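Local atomic coordinates of novel antigen receptor (PDB entry 4Q97), a protein that forms the first constant domain of shark IgNAR, a heavy-chain-only antibody probably serving in antigen recognition. Residues P11-L16 and C92-S97. Residues are numbered along the deposited sequence; the frame is centred on the assembly and turned at random.
Sequences PIVSLL and CQVSHS
V13 and V94 meet tip to tip, with CG2 of V13 3.5 Å from CG2 of V94. Each valine holds CG1 anti to its backbone N, and CG2 is the closer branch on both sides. Toward the start of 11-16, the P11 ring comes in between two partners. Its CG lies 3.8 Å from CG1 of V94, the two side chains passing in opposite directions. Its CD reaches CB of H96 at 3.7 Å and stands oblique to the imidazole. At the other end, CD1 of L15 comes against SG of C92. The modelled spacing there is too short for a methyl against sulfur, so its exact value is doubtful. With chi1 at 69°, C92 turns SG toward the opposite sheet, where it forms the intersheet disulfide with C33 on the strand next to 12-18.

Segments 12-16 and 92-96 run nearly antiparallel, at 165°, with axes 8.6 Å apart at closest approach. They belong to different sheets, and the contact is made mainly by side chains. This contact is part of the core between the two sheets of a C1-set immunoglobulin sandwich, where the A strand faces the F strand.

Backbone bonds of I12, S14 and L16 to S36, L34 and V32 fix the first strand at its sheet edge, and on its outer side the same three residues pack against E22, S18 and H17 of the second subunit. Both ring nitrogens of H96 are held, ND1 by the carbonyl O of N42 and NE2 by that of Y39.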
loop_
_atom_site.group_PDB
_atom_site.type_symbol
_atom_site.label_atom_id
_atom_site.label_comp_id
_atom_site.label_asym_id
_atom_site.label_seq_id
_atom_site.Cartn_x
_atom_site.Cartn_y
_atom_site.Cartn_z
ATOM N N PRO A 11 15.660 -0.630 -0.267
ATOM C CA PRO A 11 14.243 -0.489 0.060
ATOM C C PRO A 11 13.856 -1.333 1.263
ATOM O O PRO A 11 14.394 -2.426 1.457
ATOM C CB PRO A 11 13.538 -1.008 -1.198
ATOM C CG PRO A 11 14.512 -1.937 -1.828
ATOM C CD PRO A 11 15.868 -1.359 -1.533
ATOM N N ILE A 12 12.955 -0.814 2.087
ATOM C CA ILE A 12 12.320 -1.639 3.101
ATOM C C ILE A 12 11.095 -2.241 2.431
ATOM O O ILE A 12 10.290 -1.528 1.826
ATOM C CB ILE A 12 11.947 -0.837 4.365
ATOM C CG1 ILE A 12 13.193 -0.135 4.930
ATOM C CG2 ILE A 12 11.305 -1.747 5.408
ATOM C CD1 ILE A 12 12.894 0.861 6.042
ATOM N N VAL A 13 10.986 -3.560 2.523
ATOM C CA VAL A 13 9.989 -4.327 1.793
ATOM C C VAL A 13 9.043 -5.011 2.764
ATOM O O VAL A 13 9.467 -5.667 3.712
ATOM C CB VAL A 13 10.662 -5.391 0.900
ATOM C CG1 VAL A 13 9.629 -6.329 0.279
ATOM C CG2 VAL A 13 11.503 -4.710 -0.166
ATOM N N SER A 14 7.753 -4.853 2.519
ATOM C CA SER A 14 6.760 -5.396 3.409
ATOM C C SER A 14 5.539 -5.814 2.594
ATOM O O SER A 14 4.970 -5.014 1.839
ATOM C CB SER A 14 6.439 -4.346 4.469
ATOM O OG SER A 14 5.278 -4.656 5.199
ATOM N N LEU A 15 5.185 -7.092 2.713
ATOM C CA LEU A 15 4.034 -7.651 2.022
ATOM C C LEU A 15 2.857 -7.760 2.985
ATOM O O LEU A 15 2.980 -8.327 4.078
ATOM C CB LEU A 15 4.357 -9.029 1.450
ATOM C CG LEU A 15 3.543 -9.358 0.208
ATOM C CD1 LEU A 15 4.424 -9.495 -1.006
ATOM C CD2 LEU A 15 2.783 -10.646 0.381
ATOM N N LEU A 16 1.721 -7.204 2.578
ATOM C CA LEU A 16 0.550 -7.148 3.445
ATOM C C LEU A 16 -0.689 -7.649 2.713
ATOM O O LEU A 16 -0.818 -7.473 1.501
ATOM C CB LEU A 16 0.321 -5.716 3.951
ATOM C CG LEU A 16 1.554 -4.935 4.412
ATOM C CD1 LEU A 16 1.260 -3.443 4.523
ATOM C CD2 LEU A 16 2.101 -5.494 5.719
ATOM N N CYS A 92 6.593 -11.083 -3.400
ATOM C CA CYS A 92 7.116 -10.040 -4.269
ATOM C C CYS A 92 8.619 -9.936 -4.030
ATOM O O CYS A 92 9.120 -10.198 -2.925
ATOM C CB CYS A 92 6.425 -8.685 -4.046
ATOM S SG CYS A 92 6.795 -7.926 -2.451
ATOM N N GLN A 93 9.324 -9.557 -5.087
ATOM C CA GLN A 93 10.766 -9.482 -5.084
ATOM C C GLN A 93 11.156 -8.081 -5.548
ATOM O O GLN A 93 10.656 -7.593 -6.567
ATOM C CB GLN A 93 11.338 -10.578 -5.989
ATOM C CG GLN A 93 12.847 -10.750 -5.919
ATOM C CD GLN A 93 13.285 -12.204 -5.804
ATOM O OE1 GLN A 93 12.599 -13.119 -6.262
ATOM N NE2 GLN A 93 14.441 -12.420 -5.185
ATOM N N VAL A 94 12.028 -7.432 -4.777
ATOM C CA VAL A 94 12.446 -6.057 -5.054
ATOM C C VAL A 94 13.952 -5.948 -5.319
ATOM O O VAL A 94 14.779 -6.364 -4.498
ATOM C CB VAL A 94 12.053 -5.091 -3.915
ATOM C CG1 VAL A 94 12.298 -3.648 -4.344
ATOM C CG2 VAL A 94 10.596 -5.291 -3.508
ATOM N N SER A 95 14.293 -5.375 -6.471
ATOM C CA SER A 95 15.681 -5.200 -6.881
ATOM C C SER A 95 16.087 -3.742 -6.899
ATOM O O SER A 95 15.361 -2.892 -7.414
ATOM C CB SER A 95 15.929 -5.814 -8.260
ATOM O OG SER A 95 16.908 -6.833 -8.185
ATOM N N HIS A 96 17.263 -3.471 -6.341
ATOM C CA HIS A 96 17.804 -2.126 -6.258
ATOM C C HIS A 96 19.287 -2.200 -6.596
ATOM O O HIS A 96 20.119 -2.507 -5.742
ATOM C CB HIS A 96 17.565 -1.551 -4.857
ATOM C CG HIS A 96 17.810 -0.077 -4.750
ATOM N ND1 HIS A 96 17.147 0.847 -5.527
ATOM C CD2 HIS A 96 18.630 0.632 -3.941
ATOM C CE1 HIS A 96 17.561 2.061 -5.211
ATOM N NE2 HIS A 96 18.459 1.957 -4.249
ATOM N N SER A 97 19.604 -1.939 -7.862
ATOM C CA SER A 97 20.973 -2.058 -8.364
ATOM C C SER A 97 21.972 -1.198 -7.596
ATOM O O SER A 97 23.059 -1.668 -7.258
ATOM C CB SER A 97 21.038 -1.712 -9.849
ATOM O OG SER A 97 22.362 -1.846 -10.336
#